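Long-range contacts in mannitol dehydrogenase (PDB 3TWO), which probably catalyses the zinc-dependent, NADP(H)-linked interconversion of cinnamyl alcohols and the corresponding aldehydes: residues E314-G320 with K336-D342; A39-D45 with P62-I66; V32-Y38 with I66-E72. One frame throughout, in Å; residues are numbered along the deposited sequence.

Interaction 1: E314-G320 with K336-D342. With NDP (NADPH dihydro-nicotinamide-adenine-dinucleotide phosphate), chain F.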
loop_
_atom_site.group_PDB
_atom_site.type_symbol
_atom_site.label_atom_id
_atom_site.label_comp_id
_atom_site.label_asym_id
_atom_site.label_seq_id
_atom_site.Cartn_x
_atom_site.Cartn_y
_atom_site.Cartn_z
ATOM N N GLU B 314 -0.912 29.269 6.613
ATOM C CA GLU B 314 -0.160 30.176 7.473
ATOM C C GLU B 314 1.089 30.542 6.663
ATOM O O GLU B 314 1.897 29.667 6.301
ATOM C CB GLU B 314 0.301 29.386 8.695
ATOM C CG GLU B 314 -0.805 28.813 9.518
ATOM C CD GLU B 314 -1.557 29.926 10.150
ATOM O OE1 GLU B 314 -0.864 30.758 10.796
ATOM O OE2 GLU B 314 -2.801 30.006 9.968
ATOM N N ILE B 315 1.257 31.812 6.369
ATOM C CA ILE B 315 2.350 32.197 5.474
ATOM C C ILE B 315 3.182 33.268 6.111
ATOM O O ILE B 315 2.705 34.002 6.992
ATOM C CB ILE B 315 1.860 32.697 4.090
ATOM C CG1 ILE B 315 1.053 33.996 4.266
ATOM C CG2 ILE B 315 0.918 31.670 3.472
ATOM C CD1 ILE B 315 1.612 35.106 3.512
ATOM N N ASP B 316 4.431 33.328 5.651
ATOM C CA ASP B 316 5.342 34.398 5.958
ATOM C C ASP B 316 5.839 34.997 4.637
ATOM O O ASP B 316 6.474 34.300 3.864
ATOM C CB ASP B 316 6.535 33.834 6.752
ATOM C CG ASP B 316 6.162 33.461 8.193
ATOM O OD1 ASP B 316 6.285 32.253 8.576
ATOM O OD2 ASP B 316 5.714 34.362 8.970
ATOM N N LEU B 317 5.584 36.282 4.441
ATOM C CA LEU B 317 5.940 37.018 3.237
ATOM C C LEU B 317 7.401 37.396 3.202
ATOM O O LEU B 317 7.872 38.054 4.088
ATOM C CB LEU B 317 5.215 38.376 3.194
ATOM C CG LEU B 317 3.824 38.401 2.607
ATOM C CD1 LEU B 317 3.297 39.891 2.592
ATOM C CD2 LEU B 317 3.854 37.792 1.208
ATOM N N ILE B 318 8.072 37.038 2.134
ATOM C CA ILE B 318 9.462 37.391 1.927
ATOM C C ILE B 318 9.675 37.952 0.518
ATOM O O ILE B 318 8.686 38.097 -0.281
ATOM C CB ILE B 318 10.363 36.173 2.181
ATOM C CG1 ILE B 318 10.087 35.021 1.212
ATOM C CG2 ILE B 318 10.262 35.704 3.688
ATOM C CD1 ILE B 318 11.197 33.888 1.336
ATOM N N LEU B 319 10.936 38.279 0.204
ATOM C CA LEU B 319 11.304 38.755 -1.133
ATOM C C LEU B 319 12.167 37.713 -1.850
ATOM O O LEU B 319 12.695 36.789 -1.201
ATOM C CB LEU B 319 11.982 40.157 -1.093
ATOM C CG LEU B 319 11.151 41.314 -0.482
ATOM C CD1 LEU B 319 11.905 42.740 -0.375
ATOM C CD2 LEU B 319 9.875 41.460 -1.311
ATOM N N GLY B 320 12.299 37.852 -3.180
ATOM C CA GLY B 320 13.067 36.892 -3.992
ATOM C C GLY B 320 14.491 36.742 -3.492
ATOM O O GLY B 320 15.061 35.646 -3.499
ATOM N N LYS B 336 8.542 27.891 9.634
ATOM C CA LYS B 336 7.296 27.865 10.388
ATOM C C LYS B 336 6.297 27.041 9.548
ATOM O O LYS B 336 6.160 25.791 9.753
ATOM C CB LYS B 336 6.811 29.296 10.703
ATOM C CG LYS B 336 5.774 29.350 11.877
ATOM C CD LYS B 336 4.836 30.597 11.773
ATOM C CE LYS B 336 3.628 30.533 12.726
ATOM N NZ LYS B 336 4.124 30.363 14.143
ATOM N N PHE B 337 5.614 27.705 8.609
ATOM C CA PHE B 337 4.740 26.985 7.702
ATOM C C PHE B 337 5.148 27.301 6.263
ATOM O O PHE B 337 6.228 26.816 5.827
ATOM C CB PHE B 337 3.251 27.150 8.080
ATOM C CG PHE B 337 2.945 26.675 9.521
ATOM C CD1 PHE B 337 2.709 27.601 10.568
ATOM C CD2 PHE B 337 2.934 25.318 9.844
ATOM C CE1 PHE B 337 2.416 27.156 11.869
ATOM C CE2 PHE B 337 2.655 24.879 11.150
ATOM C CZ PHE B 337 2.391 25.824 12.164
ATOM N N ARG B 338 4.362 28.100 5.528
ATOM C CA ARG B 338 4.741 28.447 4.150
ATOM C C ARG B 338 5.447 29.783 4.117
ATOM O O ARG B 338 5.006 30.734 4.810
ATOM C CB ARG B 338 3.513 28.449 3.199
ATOM C CG ARG B 338 3.301 27.096 2.487
ATOM C CD ARG B 338 4.238 27.000 1.271
ATOM N NE ARG B 338 3.997 25.839 0.426
ATOM C CZ ARG B 338 4.496 24.620 0.639
ATOM N NH1 ARG B 338 5.186 24.360 1.748
ATOM N NH2 ARG B 338 4.227 23.649 -0.226
ATOM N N TYR B 339 6.511 29.866 3.305
ATOM C CA TYR B 339 7.065 31.169 2.829
ATOM C C TYR B 339 6.399 31.551 1.510
ATOM O O TYR B 339 6.121 30.666 0.644
ATOM C CB TYR B 339 8.585 31.118 2.600
ATOM C CG TYR B 339 9.398 30.979 3.881
ATOM C CD1 TYR B 339 9.943 29.732 4.258
ATOM C CD2 TYR B 339 9.590 32.071 4.733
ATOM C CE1 TYR B 339 10.695 29.608 5.436
ATOM C CE2 TYR B 339 10.320 31.959 5.914
ATOM C CZ TYR B 339 10.870 30.742 6.249
ATOM O OH TYR B 339 11.570 30.636 7.411
ATOM N N VAL B 340 6.105 32.850 1.361
ATOM C CA VAL B 340 5.537 33.315 0.114
ATOM C C VAL B 340 6.297 34.550 -0.380
ATOM O O VAL B 340 6.528 35.503 0.402
ATOM C CB VAL B 340 4.070 33.634 0.233
ATOM C CG1 VAL B 340 3.631 34.319 -1.051
ATOM C CG2 VAL B 340 3.234 32.358 0.503
ATOM N N ILE B 341 6.694 34.526 -1.657
ATOM C CA ILE B 341 7.476 35.640 -2.219
ATOM C C ILE B 341 6.555 36.713 -2.755
ATOM O O ILE B 341 5.645 36.445 -3.526
ATOM C CB ILE B 341 8.434 35.210 -3.346
ATOM C CG1 ILE B 341 9.400 34.089 -2.874
ATOM C CG2 ILE B 341 9.212 36.446 -3.866
ATOM C CD1 ILE B 341 10.063 33.351 -4.013
ATOM N N ASP B 342 6.795 37.937 -2.334
ATOM C CA ASP B 342 6.006 39.031 -2.846
ATOM C C ASP B 342 6.726 39.513 -4.115
ATOM O O ASP B 342 7.758 40.203 -4.062
ATOM C CB ASP B 342 5.812 40.077 -1.726
ATOM C CG ASP B 342 5.247 41.382 -2.225
ATOM O OD1 ASP B 342 5.219 41.632 -3.438
ATOM O OD2 ASP B 342 4.877 42.171 -1.361
HETATM P PA NDP F . 8.111 21.728 4.380
HETATM O O1A NDP F . 9.462 21.554 4.939
HETATM O O2A NDP F . 7.053 22.804 4.830
HETATM O O5B NDP F . 7.487 20.822 5.584
HETATM C C5B NDP F . 8.102 19.490 6.006
HETATM C C4B NDP F . 7.759 19.266 7.474
HETATM O O4B NDP F . 8.046 17.907 8.007
HETATM C C3B NDP F . 8.552 20.279 8.330
HETATM O O3B NDP F . 7.607 20.883 9.292
HETATM C C2B NDP F . 9.584 19.372 9.053
HETATM O O2B NDP F . 9.843 19.990 10.328
HETATM C C1B NDP F . 8.768 18.081 9.299
HETATM N N9A NDP F . 9.595 16.853 9.315
HETATM C C8A NDP F . 10.734 16.667 8.609
HETATM N N7A NDP F . 11.135 15.429 8.850
HETATM C C5A NDP F . 10.278 14.846 9.682
HETATM C C6A NDP F . 10.207 13.588 10.254
HETATM N N6A NDP F . 11.145 12.604 10.036
HETATM N N1A NDP F . 9.183 13.365 11.069
HETATM C C2A NDP F . 8.240 14.248 11.316
HETATM N N3A NDP F . 8.273 15.443 10.776
HETATM C C4A NDP F . 9.300 15.757 9.967
HETATM O O3 NDP F . 7.618 20.670 3.318
HETATM P PN NDP F . 6.364 20.766 2.452
HETATM O O1N NDP F . 5.123 20.657 3.252
HETATM O O2N NDP F . 6.377 21.880 1.371
HETATM O O5D NDP F . 6.525 19.457 1.593
HETATM C C5D NDP F . 6.775 18.165 2.331
HETATM C C4D NDP F . 7.143 17.009 1.309
HETATM O O4D NDP F . 5.962 16.929 0.488
HETATM C C3D NDP F . 8.340 17.291 0.360
HETATM O O3D NDP F . 9.090 16.056 0.192
HETATM C C2D NDP F . 7.610 17.752 -0.923
HETATM O O2D NDP F . 8.371 17.460 -2.043
HETATM C C1D NDP F . 6.386 16.807 -0.895
HETATM N N1N NDP F . 5.270 17.208 -1.818
HETATM C C2N NDP F . 4.612 16.189 -2.541
HETATM C C3N NDP F . 3.574 16.496 -3.406
HETATM C C7N NDP F . 2.830 15.359 -4.102
HETATM O O7N NDP F . 2.852 14.208 -3.636
HETATM N N7N NDP F . 1.979 15.749 -5.045
HETATM C C4N NDP F . 3.204 17.849 -3.593
HETATM C C5N NDP F . 3.831 18.886 -2.842
HETATM C C6N NDP F . 4.860 18.583 -1.974
HETATM P P2B NDP F . 11.271 20.100 10.957
HETATM O O1X NDP F . 11.386 21.676 11.394
HETATM O O2X NDP F . 11.432 19.096 12.013
HETATM O O3X NDP F . 12.324 19.903 9.783
#

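Interaction 2: A39-D45 with P62-I66. With ZN (zinc ion), chain G; NDP (NADPH dihydro-nicotinamide-adenine-dinucleotide phosphate), chain F.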
loop_
_atom_site.group_PDB
_atom_site.type_symbol
_atom_site.label_atom_id
_atom_site.label_comp_id
_atom_site.label_asym_id
_atom_site.label_seq_id
_atom_site.Cartn_x
_atom_site.Cartn_y
_atom_site.Cartn_z
ATOM N N ALA B 39 4.299 34.055 -5.024
ATOM C CA ALA B 39 4.844 32.751 -5.356
ATOM C C ALA B 39 5.191 32.034 -4.061
ATOM O O ALA B 39 6.091 32.472 -3.328
ATOM C CB ALA B 39 6.050 32.867 -6.252
ATOM N N GLY B 40 4.405 30.988 -3.752
ATOM C CA GLY B 40 4.717 30.048 -2.651
ATOM C C GLY B 40 5.980 29.252 -2.907
ATOM O O GLY B 40 6.310 28.904 -4.074
ATOM N N ILE B 41 6.715 28.977 -1.820
ATOM C CA ILE B 41 7.858 28.083 -1.891
ATOM C C ILE B 41 7.419 26.741 -1.323
ATOM O O ILE B 41 7.010 26.677 -0.183
ATOM C CB ILE B 41 9.014 28.620 -1.039
ATOM C CG1 ILE B 41 9.531 29.950 -1.609
ATOM C CG2 ILE B 41 10.126 27.535 -0.831
ATOM C CD1 ILE B 41 10.618 30.526 -0.754
ATOM N N CYS B 42 7.506 25.681 -2.128
ATOM C CA CYS B 42 7.152 24.364 -1.680
ATOM C C CYS B 42 8.501 23.611 -1.442
ATOM O O CYS B 42 9.478 23.905 -2.108
ATOM C CB CYS B 42 6.372 23.715 -2.833
ATOM S SG CYS B 42 6.038 21.951 -2.571
ATOM N N HIS B 43 8.525 22.619 -0.570
ATOM C CA HIS B 43 9.765 21.806 -0.388
ATOM C C HIS B 43 10.155 21.007 -1.660
ATOM O O HIS B 43 11.315 20.654 -1.834
ATOM C CB HIS B 43 9.649 20.866 0.830
ATOM C CG HIS B 43 10.949 20.563 1.524
ATOM N ND1 HIS B 43 12.019 19.942 0.899
ATOM C CD2 HIS B 43 11.308 20.697 2.830
ATOM C CE1 HIS B 43 13.008 19.774 1.770
ATOM N NE2 HIS B 43 12.593 20.208 2.954
ATOM N N SER B 44 9.186 20.730 -2.527
ATOM C CA SER B 44 9.487 20.189 -3.876
ATOM C C SER B 44 10.424 21.101 -4.635
ATOM O O SER B 44 11.255 20.619 -5.464
ATOM C CB SER B 44 8.188 20.035 -4.715
ATOM O OG SER B 44 7.311 19.146 -4.043
ATOM N N ASP B 45 10.305 22.418 -4.398
ATOM C CA ASP B 45 11.202 23.366 -5.066
ATOM C C ASP B 45 12.688 23.047 -4.715
ATOM O O ASP B 45 13.608 23.113 -5.560
ATOM C CB ASP B 45 10.870 24.805 -4.661
ATOM C CG ASP B 45 9.459 25.250 -5.111
ATOM O OD1 ASP B 45 8.761 24.589 -5.912
ATOM O OD2 ASP B 45 9.031 26.316 -4.658
ATOM N N PRO B 62 12.340 27.379 -9.943
ATOM C CA PRO B 62 11.248 26.611 -9.336
ATOM C C PRO B 62 10.042 27.497 -8.996
ATOM O O PRO B 62 9.990 28.688 -9.424
ATOM C CB PRO B 62 11.885 26.022 -8.054
ATOM C CG PRO B 62 13.378 26.247 -8.209
ATOM C CD PRO B 62 13.466 27.532 -9.019
ATOM N N GLY B 63 9.110 26.928 -8.210
ATOM C CA GLY B 63 7.900 27.617 -7.829
ATOM C C GLY B 63 6.710 27.158 -8.622
ATOM O O GLY B 63 6.669 27.306 -9.846
ATOM N N HIS B 64 5.776 26.489 -7.938
ATOM C CA HIS B 64 4.537 26.059 -8.583
ATOM C C HIS B 64 3.366 26.332 -7.666
ATOM O O HIS B 64 2.403 25.608 -7.679
ATOM C CB HIS B 64 4.583 24.594 -9.074
ATOM C CG HIS B 64 4.968 23.591 -8.028
ATOM N ND1 HIS B 64 5.494 22.358 -8.354
ATOM C CD2 HIS B 64 4.945 23.646 -6.665
ATOM C CE1 HIS B 64 5.792 21.696 -7.244
ATOM N NE2 HIS B 64 5.469 22.459 -6.211
ATOM N N GLU B 65 3.449 27.420 -6.905
ATOM C CA GLU B 65 2.319 27.962 -6.164
ATOM C C GLU B 65 2.159 29.412 -6.586
ATOM O O GLU B 65 2.813 30.323 -6.044
ATOM C CB GLU B 65 2.562 27.802 -4.648
ATOM C CG GLU B 65 2.629 26.316 -4.277
ATOM C CD GLU B 65 2.802 26.074 -2.794
ATOM O OE1 GLU B 65 3.257 26.990 -2.101
ATOM O OE2 GLU B 65 2.466 24.975 -2.307
ATOM N N ILE B 66 1.337 29.633 -7.607
ATOM C CA ILE B 66 1.367 30.906 -8.270
ATOM C C ILE B 66 0.005 31.608 -8.155
ATOM O O ILE B 66 -1.045 31.008 -8.455
ATOM C CB ILE B 66 1.752 30.723 -9.768
ATOM C CG1 ILE B 66 3.227 30.248 -9.921
ATOM C CG2 ILE B 66 1.486 32.017 -10.568
ATOM C CD1 ILE B 66 3.438 29.477 -11.222
HETATM ZN ZN ZN G . 4.665 21.353 -4.573
HETATM P PA NDP F . 8.111 21.728 4.380
HETATM O O1A NDP F . 9.462 21.554 4.939
HETATM O O2A NDP F . 7.053 22.804 4.830
HETATM O O5B NDP F . 7.487 20.822 5.584
HETATM C C5B NDP F . 8.102 19.490 6.006
HETATM C C4B NDP F . 7.759 19.266 7.474
HETATM O O4B NDP F . 8.046 17.907 8.007
HETATM C C3B NDP F . 8.552 20.279 8.330
HETATM O O3B NDP F . 7.607 20.883 9.292
HETATM C C2B NDP F . 9.584 19.372 9.053
HETATM O O2B NDP F . 9.843 19.990 10.328
HETATM C C1B NDP F . 8.768 18.081 9.299
HETATM N N9A NDP F . 9.595 16.853 9.315
HETATM C C8A NDP F . 10.734 16.667 8.609
HETATM N N7A NDP F . 11.135 15.429 8.850
HETATM C C5A NDP F . 10.278 14.846 9.682
HETATM C C6A NDP F . 10.207 13.588 10.254
HETATM N N6A NDP F . 11.145 12.604 10.036
HETATM N N1A NDP F . 9.183 13.365 11.069
HETATM C C2A NDP F . 8.240 14.248 11.316
HETATM N N3A NDP F . 8.273 15.443 10.776
HETATM C C4A NDP F . 9.300 15.757 9.967
HETATM O O3 NDP F . 7.618 20.670 3.318
HETATM P PN NDP F . 6.364 20.766 2.452
HETATM O O1N NDP F . 5.123 20.657 3.252
HETATM O O2N NDP F . 6.377 21.880 1.371
HETATM O O5D NDP F . 6.525 19.457 1.593
HETATM C C5D NDP F . 6.775 18.165 2.331
HETATM C C4D NDP F . 7.143 17.009 1.309
HETATM O O4D NDP F . 5.962 16.929 0.488
HETATM C C3D NDP F . 8.340 17.291 0.360
HETATM O O3D NDP F . 9.090 16.056 0.192
HETATM C C2D NDP F . 7.610 17.752 -0.923
HETATM O O2D NDP F . 8.371 17.460 -2.043
HETATM C C1D NDP F . 6.386 16.807 -0.895
HETATM N N1N NDP F . 5.270 17.208 -1.818
HETATM C C2N NDP F . 4.612 16.189 -2.541
HETATM C C3N NDP F . 3.574 16.496 -3.406
HETATM C C7N NDP F . 2.830 15.359 -4.102
HETATM O O7N NDP F . 2.852 14.208 -3.636
HETATM N N7N NDP F . 1.979 15.749 -5.045
HETATM C C4N NDP F . 3.204 17.849 -3.593
HETATM C C5N NDP F . 3.831 18.886 -2.842
HETATM C C6N NDP F . 4.860 18.583 -1.974
HETATM P P2B NDP F . 11.271 20.100 10.957
HETATM O O1X NDP F . 11.386 21.676 11.394
HETATM O O2X NDP F . 11.432 19.096 12.013
HETATM O O3X NDP F . 12.324 19.903 9.783
HETATM O O HOH W 1 5.627 29.460 -6.561
#

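Interaction 3: V32-Y38 with I66-E72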
loop_
_atom_site.group_PDB
_atom_site.type_symbol
_atom_site.label_atom_id
_atom_site.label_comp_id
_atom_site.label_asym_id
_atom_site.label_seq_id
_atom_site.Cartn_x
_atom_site.Cartn_y
_atom_site.Cartn_z
ATOM N N VAL B 32 -2.979 32.233 -21.816
ATOM C CA VAL B 32 -3.055 33.512 -21.112
ATOM C C VAL B 32 -1.690 33.855 -20.514
ATOM O O VAL B 32 -0.919 32.966 -20.141
ATOM C CB VAL B 32 -4.097 33.471 -19.959
ATOM C CG1 VAL B 32 -5.451 33.094 -20.536
ATOM C CG2 VAL B 32 -3.676 32.473 -18.823
ATOM N N LEU B 33 -1.408 35.151 -20.471
ATOM C CA LEU B 33 -0.196 35.738 -19.881
ATOM C C LEU B 33 -0.603 36.261 -18.520
ATOM O O LEU B 33 -1.488 37.112 -18.411
ATOM C CB LEU B 33 0.276 36.927 -20.747
ATOM C CG LEU B 33 1.364 37.856 -20.219
ATOM C CD1 LEU B 33 2.520 37.056 -19.727
ATOM C CD2 LEU B 33 1.801 38.913 -21.318
ATOM N N ILE B 34 0.038 35.746 -17.485
ATOM C CA ILE B 34 -0.273 36.071 -16.124
ATOM C C ILE B 34 0.880 36.843 -15.553
ATOM O O ILE B 34 2.039 36.405 -15.649
ATOM C CB ILE B 34 -0.481 34.772 -15.327
ATOM C CG1 ILE B 34 -1.751 34.030 -15.835
ATOM C CG2 ILE B 34 -0.481 35.082 -13.817
ATOM C CD1 ILE B 34 -1.918 32.560 -15.345
ATOM N N ASP B 35 0.580 37.999 -14.975
ATOM C CA ASP B 35 1.525 38.712 -14.128
ATOM C C ASP B 35 1.476 38.078 -12.742
ATOM O O ASP B 35 0.415 38.044 -12.128
ATOM C CB ASP B 35 1.131 40.194 -13.958
ATOM C CG ASP B 35 1.902 41.106 -14.872
ATOM O OD1 ASP B 35 2.315 40.680 -15.973
ATOM O OD2 ASP B 35 2.094 42.285 -14.485
ATOM N N ILE B 36 2.619 37.642 -12.244
ATOM C CA ILE B 36 2.691 36.903 -10.981
ATOM C C ILE B 36 2.828 37.858 -9.783
ATOM O O ILE B 36 3.740 38.690 -9.741
ATOM C CB ILE B 36 3.837 35.913 -11.009
ATOM C CG1 ILE B 36 3.571 34.831 -12.068
ATOM C CG2 ILE B 36 4.054 35.259 -9.623
ATOM C CD1 ILE B 36 4.713 33.805 -12.196
ATOM N N LEU B 37 1.902 37.757 -8.831
ATOM C CA LEU B 37 1.885 38.649 -7.651
ATOM C C LEU B 37 2.530 37.929 -6.455
ATOM O O LEU B 37 3.390 38.500 -5.749
ATOM C CB LEU B 37 0.445 39.159 -7.334
ATOM C CG LEU B 37 -0.352 40.033 -8.357
ATOM C CD1 LEU B 37 -1.388 40.882 -7.619
ATOM C CD2 LEU B 37 0.485 40.962 -9.084
ATOM N N TYR B 38 2.162 36.674 -6.238
ATOM C CA TYR B 38 2.704 35.884 -5.124
ATOM C C TYR B 38 3.141 34.498 -5.568
ATOM O O TYR B 38 2.472 33.872 -6.419
ATOM C CB TYR B 38 1.697 35.774 -3.983
ATOM C CG TYR B 38 1.317 37.168 -3.453
ATOM C CD1 TYR B 38 0.163 37.837 -3.934
ATOM C CD2 TYR B 38 2.155 37.842 -2.535
ATOM C CE1 TYR B 38 -0.193 39.159 -3.478
ATOM C CE2 TYR B 38 1.827 39.158 -2.063
ATOM C CZ TYR B 38 0.652 39.795 -2.568
ATOM O OH TYR B 38 0.318 41.026 -2.121
ATOM N N ILE B 66 1.337 29.633 -7.607
ATOM C CA ILE B 66 1.367 30.906 -8.270
ATOM C C ILE B 66 0.005 31.608 -8.155
ATOM O O ILE B 66 -1.045 31.008 -8.455
ATOM C CB ILE B 66 1.752 30.723 -9.768
ATOM C CG1 ILE B 66 3.227 30.248 -9.921
ATOM C CG2 ILE B 66 1.486 32.017 -10.568
ATOM C CD1 ILE B 66 3.438 29.477 -11.222
ATOM N N ALA B 67 0.008 32.857 -7.702
ATOM C CA ALA B 67 -1.234 33.650 -7.733
ATOM C C ALA B 67 -0.926 34.943 -8.470
ATOM O O ALA B 67 0.137 35.578 -8.211
ATOM C CB ALA B 67 -1.763 33.930 -6.324
ATOM N N GLY B 68 -1.807 35.350 -9.397
ATOM C CA GLY B 68 -1.560 36.574 -10.163
ATOM C C GLY B 68 -2.779 37.124 -10.870
ATOM O O GLY B 68 -3.928 36.749 -10.574
ATOM N N ILE B 69 -2.518 37.974 -11.864
ATOM C CA ILE B 69 -3.585 38.659 -12.635
ATOM C C ILE B 69 -3.335 38.458 -14.125
ATOM O O ILE B 69 -2.160 38.518 -14.598
ATOM C CB ILE B 69 -3.623 40.165 -12.282
ATOM C CG1 ILE B 69 -3.986 40.289 -10.801
ATOM C CG2 ILE B 69 -4.685 40.955 -13.186
ATOM C CD1 ILE B 69 -3.858 41.667 -10.146
ATOM N N ILE B 70 -4.424 38.234 -14.856
ATOM C CA ILE B 70 -4.332 38.077 -16.289
ATOM C C ILE B 70 -4.105 39.423 -16.945
ATOM O O ILE B 70 -4.930 40.341 -16.852
ATOM C CB ILE B 70 -5.518 37.344 -16.848
ATOM C CG1 ILE B 70 -5.478 35.891 -16.267
ATOM C CG2 ILE B 70 -5.540 37.428 -18.392
ATOM C CD1 ILE B 70 -6.097 34.822 -17.119
ATOM N N LYS B 71 -2.936 39.529 -17.544
ATOM C CA LYS B 71 -2.520 40.678 -18.324
ATOM C C LYS B 71 -2.944 40.557 -19.796
ATOM O O LYS B 71 -3.259 41.551 -20.409
ATOM C CB LYS B 71 -1.003 40.813 -18.214
ATOM C CG LYS B 71 -0.370 42.053 -18.854
ATOM C CD LYS B 71 1.172 41.853 -18.871
ATOM C CE LYS B 71 1.980 43.150 -18.960
ATOM N NZ LYS B 71 2.110 43.680 -17.564
ATOM N N GLU B 72 -2.944 39.353 -20.376
ATOM C CA GLU B 72 -3.268 39.209 -21.806
ATOM C C GLU B 72 -3.888 37.871 -22.109
ATOM O O GLU B 72 -3.647 36.893 -21.396
ATOM C CB GLU B 72 -2.027 39.328 -22.683
ATOM C CG GLU B 72 -1.530 40.708 -22.910
ATOM C CD GLU B 72 -0.210 40.688 -23.681
ATOM O OE1 GLU B 72 0.008 39.726 -24.491
ATOM O OE2 GLU B 72 0.606 41.615 -23.441
#

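Interaction 1: E314-G320 with K336-D342
Ile318 and Tyr339 meet at a slant, the branch methyl CG2 of Ile318 lying 3.8 Å from ring atom CD2 of Tyr339 and its CD1 resting near Tyr339 CB. A chi1 of 62° wedges CG1 of Ile318 between the backbone N and the carbonyl carbon, which leaves CG2 on the N side, where the tyrosine ring lies. On the opposite face Val340 divides its two branches between two neighbours: CG2 meets Ile315 CG2 at 3.8 Å, and CG1 faces Leu317 CD2 at 4.1 Å. These pairs sit on parallel strands 315-318 and 338-342, joined by five backbone hydrogen bonds, among them Ile318 N to Val340 O (2.8 Å, 169°). With helix 323-331 between them in sequence they form a beta-alpha-beta unit, and Ala326 of that helix packs on both Ile318 and Tyr339. At the start of the pair, Glu314 runs alongside Phe337, pointing the same way, with Glu314 CB 3.5 Å from Phe337 CD1; the carboxylate and ring planes are 89° apart, and the ring also meets Phe185 edge-to-face. Arg338 instead carries its guanidinium away from strand 315-318 to the NADPH pyrophosphate. NH1 of Arg338 donates to O2N of the cofactor at 2.8 Å and NH2 adds a weak bond to that oxygen, which lies at the edge of the group near its plane, while NE forms a salt bridge with Glu65.

Interaction 2: A39-D45 with P62-I66
The carboxylate of Asp45 is gripped from several sides: OD1 takes a weak bond from Gly63 N across the contact, and OD2 accepts the backbone N-H of Cys42 at 3.0 Å, well above the carboxylate plane, with a weak bond from the Tyr132 hydroxyl besides. Cys42 is the N-cap of helix 43-49; its SG accepts from Ser44 N while Asp45 OD2 accepts from Cys42 N, a capping box. The box holds one zinc ligand of the Cys-His-Cys site that corresponds to the catalytic zinc of medium-chain alcohol dehydrogenases. Cys42 SG binds the zinc ion at 2.5 Å, His64 NE2 at 2.1 Å, and Cys160 supplies a third ligand. His64 starts out away from segment 39-45, but a chi1 of 54°, with CG between the backbone N and the carbonyl carbon, brings its ring back to the metal. Cys42 SG then lies at the edge of the imidazole, whereas Asp45 OD1 sits over one face, toward the rim, as a second-shell carboxylate. Cofactor contacts adjoin the metal: Ser44 OG is 2.8 Å from ribose O2D, and His43 N donates to O2N. Glu65 stretches its extended side chain beside Gly40, OE1 coming 3.4 Å from Gly40 CA, while OE2 accepts from Ala161 N. Gly40 N bonds to Glu65 O at 2.9 Å on an in-plane lone pair, and one water donates to Gly40 O at 2.6 Å while accepting from Glu65 N at 3.0 Å.

Interaction 3: V32-Y38 with I66-E72
Leu33 sets its CD2 methyl against the carboxylate end of Glu72, 3.6 Å from Glu72 CD and nearly equidistant from both oxygens, with the two side chains side by side and pointing the same way. Next to it, the aliphatic part of Lys71 passes Asp35, its CD 3.3 Å from Asp35 OD1. A bend at the last torsion (chi4 84°) then places Lys71 NZ 3.4 Å from Asp35 OD2 in a salt bridge whose hydrogen bonds are weak. Leu37 and Ile69 meet through their CD1 methyls at 3.6 Å. On the side of Ile34 and Ile70 the contacts across the strands are aliphatic: Ile70 CD1 lies 3.7 Å from Val32 CB, its CG1 is near Ile34 CG1, and Ile66 CG2 approaches Ile36 CG1 at 3.8 Å. Val86 and Val88 of strand 85-88 pack against this face. Gly68 lets the backbones close in, its CA only 3.2 Å from Asp35 O. Two classic beta bulges interrupt the pairing: Ala67 O accepts from both Leu37 N and Tyr38 N, and Leu33 O from Lys71 N and, weakly, Glu72 N. The 140° angle between the strands agrees with a strongly twisted antiparallel pair, part of the beta core of the GroES-like domain of medium-chain dehydrogenases.

All three contacts reach one mixed sheet. Interactions 2 and 3 share strands 31-40 and 65-73 as well as Ile66; interaction 3 pairs them further from the zinc, its centre about 15 Å from that of interaction 2, and interaction 2 is nested in the loop that interaction 3 closes. Interaction 1 follows later in the chain and adds strand 338-342 beside strand 31-40, its centre about 10 Å from that of interaction 2 and 18 Å from that of interaction 3. The joint is direct: Ile341 N lies 2.7 Å from Ala39 O, and Tyr38 packs on Val340. The ends of strands 31-40 and 65-73 thus place the zinc ligands Cys42 and His64 near Arg338 of strand 338-342 at the NADPH site.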